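PDB 1YVU: protein argonaute from Aquifex aeolicus, which uses short single-stranded DNA guides to bind complementary RNA targets and cleaves them with a metal-dependent PIWI nuclease domain. Local coordinates for residues V499-T507 and V679-L690. Sequence-based numbering, arbitrary orientation.
With CA (calcium ion), chain B.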
# COMPACT_ATOMS: atom_id res chain seq x y z
N VAL A 499 -1.08 6.61 18.42
CA VAL A 499 -2.31 6.67 17.65
C VAL A 499 -2.05 6.34 16.19
O VAL A 499 -1.15 6.88 15.57
CB VAL A 499 -3.12 7.99 17.92
CG1 VAL A 499 -2.54 8.74 19.09
CG2 VAL A 499 -3.18 8.89 16.73
N GLY A 500 -2.80 5.37 15.67
CA GLY A 500 -2.63 5.00 14.27
C GLY A 500 -3.85 5.36 13.45
O GLY A 500 -4.96 5.04 13.87
N ILE A 501 -3.63 6.08 12.34
CA ILE A 501 -4.74 6.50 11.48
C ILE A 501 -4.58 6.15 9.99
O ILE A 501 -3.47 5.92 9.52
CB ILE A 501 -4.96 8.10 11.53
CG1 ILE A 501 -4.77 8.66 12.95
CG2 ILE A 501 -6.38 8.49 11.01
CD1 ILE A 501 -5.24 10.11 13.17
N ASP A 502 -5.73 5.95 9.33
CA ASP A 502 -5.84 5.81 7.87
C ASP A 502 -7.16 6.50 7.66
O ASP A 502 -8.08 6.45 8.49
CB ASP A 502 -5.94 4.41 7.25
CG ASP A 502 -5.83 4.44 5.66
OD1 ASP A 502 -6.76 4.90 4.95
OD2 ASP A 502 -4.79 4.05 5.07
N ILE A 503 -7.18 7.28 6.58
CA ILE A 503 -8.33 8.01 6.14
C ILE A 503 -8.38 7.63 4.67
O ILE A 503 -7.36 7.72 3.97
CB ILE A 503 -8.15 9.53 6.33
CG1 ILE A 503 -7.99 9.87 7.82
CG2 ILE A 503 -9.34 10.27 5.71
CD1 ILE A 503 -7.78 11.35 8.20
N SER A 504 -9.51 7.06 4.26
CA SER A 504 -9.74 6.66 2.88
C SER A 504 -10.99 7.34 2.38
O SER A 504 -12.04 7.28 3.02
CB SER A 504 -9.82 5.13 2.73
OG SER A 504 -8.53 4.55 2.86
N ARG A 505 -10.87 7.98 1.23
CA ARG A 505 -11.96 8.75 0.63
C ARG A 505 -12.50 8.20 -0.69
O ARG A 505 -11.84 7.41 -1.37
CB ARG A 505 -11.47 10.19 0.39
CG ARG A 505 -10.91 10.93 1.61
CD ARG A 505 -9.66 11.72 1.26
NE ARG A 505 -9.04 12.33 2.44
CZ ARG A 505 -9.06 13.63 2.71
NH1 ARG A 505 -9.67 14.50 1.89
NH2 ARG A 505 -8.46 14.07 3.82
N ILE A 506 -13.73 8.58 -1.02
CA ILE A 506 -14.25 8.19 -2.31
C ILE A 506 -14.24 9.43 -3.20
O ILE A 506 -14.73 10.51 -2.84
CB ILE A 506 -15.61 7.41 -2.26
CG1 ILE A 506 -15.30 5.93 -1.97
CG2 ILE A 506 -16.33 7.45 -3.61
CD1 ILE A 506 -16.50 5.01 -1.86
N THR A 507 -13.50 9.26 -4.30
CA THR A 507 -13.30 10.27 -5.32
C THR A 507 -14.37 10.17 -6.42
O THR A 507 -14.62 9.09 -7.01
CB THR A 507 -11.89 10.12 -5.96
OG1 THR A 507 -10.92 9.80 -4.96
CG2 THR A 507 -11.48 11.42 -6.66
N VAL A 679 -1.41 0.41 12.76
CA VAL A 679 -1.86 0.52 11.37
C VAL A 679 -2.25 -0.79 10.72
O VAL A 679 -2.83 -0.78 9.65
CB VAL A 679 -0.88 1.29 10.45
CG1 VAL A 679 -0.90 2.76 10.81
CG2 VAL A 679 0.51 0.70 10.51
N HIS A 680 -1.99 -1.91 11.38
CA HIS A 680 -2.35 -3.20 10.81
C HIS A 680 -3.85 -3.27 10.67
O HIS A 680 -4.59 -2.99 11.62
CB HIS A 680 -1.88 -4.35 11.67
CG HIS A 680 -2.34 -5.68 11.18
ND1 HIS A 680 -3.26 -6.44 11.88
CD2 HIS A 680 -2.02 -6.39 10.08
CE1 HIS A 680 -3.46 -7.57 11.23
NE2 HIS A 680 -2.73 -7.57 10.14
N TYR A 681 -4.25 -3.58 9.45
CA TYR A 681 -5.64 -3.68 9.01
C TYR A 681 -6.38 -2.34 8.86
O TYR A 681 -7.53 -2.32 8.41
CB TYR A 681 -6.44 -4.62 9.92
CG TYR A 681 -6.90 -5.86 9.23
CD1 TYR A 681 -5.98 -6.69 8.52
CD2 TYR A 681 -8.26 -6.21 9.23
CE1 TYR A 681 -6.42 -7.83 7.83
CE2 TYR A 681 -8.71 -7.35 8.54
CZ TYR A 681 -7.79 -8.16 7.84
OH TYR A 681 -8.26 -9.27 7.13
N SER A 682 -5.72 -1.22 9.21
CA SER A 682 -6.36 0.09 9.11
C SER A 682 -6.83 0.50 7.72
O SER A 682 -7.94 1.02 7.58
CB SER A 682 -5.50 1.19 9.74
OG SER A 682 -5.57 1.10 11.14
N ASP A 683 -6.05 0.15 6.68
CA ASP A 683 -6.43 0.50 5.32
C ASP A 683 -7.51 -0.42 4.75
O ASP A 683 -8.27 -0.00 3.87
CB ASP A 683 -5.22 0.53 4.39
CG ASP A 683 -5.46 1.38 3.13
OD1 ASP A 683 -5.65 0.75 2.06
OD2 ASP A 683 -5.45 2.63 3.21
N LYS A 684 -7.58 -1.66 5.24
CA LYS A 684 -8.60 -2.60 4.77
C LYS A 684 -9.98 -2.35 5.37
O LYS A 684 -10.97 -2.48 4.67
CB LYS A 684 -8.16 -4.06 4.94
CG LYS A 684 -6.99 -4.40 3.98
CD LYS A 684 -6.53 -5.87 3.97
CE LYS A 684 -5.27 -6.02 3.08
NZ LYS A 684 -4.95 -7.45 2.74
N ILE A 685 -10.02 -1.87 6.62
CA ILE A 685 -11.26 -1.55 7.36
C ILE A 685 -11.95 -0.25 6.84
O ILE A 685 -13.17 -0.23 6.68
CB ILE A 685 -10.98 -1.48 8.92
CG1 ILE A 685 -10.52 -2.83 9.44
CG2 ILE A 685 -12.22 -1.10 9.71
CD1 ILE A 685 -9.98 -2.78 10.83
N THR A 686 -11.18 0.79 6.53
CA THR A 686 -11.70 2.05 6.02
C THR A 686 -12.30 1.88 4.62
O THR A 686 -13.41 2.34 4.36
CB THR A 686 -10.62 3.13 5.96
OG1 THR A 686 -9.57 2.70 5.08
CG2 THR A 686 -10.06 3.41 7.31
N LYS A 687 -11.60 1.17 3.74
CA LYS A 687 -12.06 0.94 2.37
C LYS A 687 -13.30 0.06 2.31
O LYS A 687 -14.01 0.03 1.32
CB LYS A 687 -10.94 0.32 1.53
CG LYS A 687 -9.89 1.31 1.08
CD LYS A 687 -8.69 0.64 0.45
CE LYS A 687 -7.73 1.69 -0.13
NZ LYS A 687 -6.46 1.13 -0.73
N LEU A 688 -13.55 -0.63 3.41
CA LEU A 688 -14.68 -1.54 3.55
C LEU A 688 -15.94 -0.79 3.99
O LEU A 688 -17.06 -1.05 3.51
CB LEU A 688 -14.31 -2.61 4.58
CG LEU A 688 -15.24 -3.80 4.84
CD1 LEU A 688 -15.20 -4.81 3.72
CD2 LEU A 688 -14.83 -4.45 6.10
N MSE A 689 -15.74 0.16 4.91
CA MSE A 689 -16.81 0.96 5.45
C MSE A 689 -17.31 1.97 4.43
O MSE A 689 -18.47 2.34 4.45
CB MSE A 689 -16.36 1.63 6.75
CG MSE A 689 -15.97 0.67 7.89
SE MSE A 689 -17.15 -0.86 8.19
CE MSE A 689 -15.88 -2.09 8.98
N LEU A 690 -16.41 2.38 3.52
CA LEU A 690 -16.70 3.30 2.39
C LEU A 690 -17.73 2.68 1.41
O LEU A 690 -18.61 3.38 0.89
CB LEU A 690 -15.41 3.60 1.60
CG LEU A 690 -14.40 4.70 1.97
CD1 LEU A 690 -13.25 4.69 0.96
CD2 LEU A 690 -15.08 6.06 2.00
CA CA B . -5.31 5.03 2.42
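Ser-504 OG sits between the strand and the helix: it donates a hydrogen bond to Asp-502 OD1 (2.8 Å), meeting it on the syn side, tilted out of the carboxylate plane, and lies 3.1 Å from Thr-686 OG1. The threonine hydroxyl is placed to donate to Ser-504 OG, but the Ser-682 and Asp-683 carbonyls are within reach of the same proton, so this bond is not settled. Close by, a calcium ion joins the two segments, bound by Asp-502 OD2 at 2.9 Å and Asp-683 OD2 at 2.5 Å. The two carboxylate planes are turned 68° apart. With CG anti to its backbone N (chi1 -171°), Asp-502 reaches from the break in strand 497-505 to the metal while its CB packs against the first turn of the helix at Ser-682. Lys-687, extended beyond CG, runs back along the helix to Asp-683, its NZ meeting the syn lone pair of OD1 in a 2.9 Å salt bridge, while OD2 binds the calcium. Beyond the ion, Leu-690 packs its methyls over the Ser-504 carbonyl, and its CD1 makes an apolar contact with Ile-506 CG1 at 3.8 Å. Strand 503-505 and helix 682-690 run at 35° to each other, their axes 7.8 Å apart. An asparagine in place of Asp-502 would probably weaken the hold on calcium, its neutral amide leaving Asp-683 as the one charged ligand from the two segments. Asp-571 approaches the same cluster, completing the aspartate triad inferred for this RNase H fold. Calcium does not support cleavage, but the same two aspartates also bind manganese, consistent with a catalytic metal site.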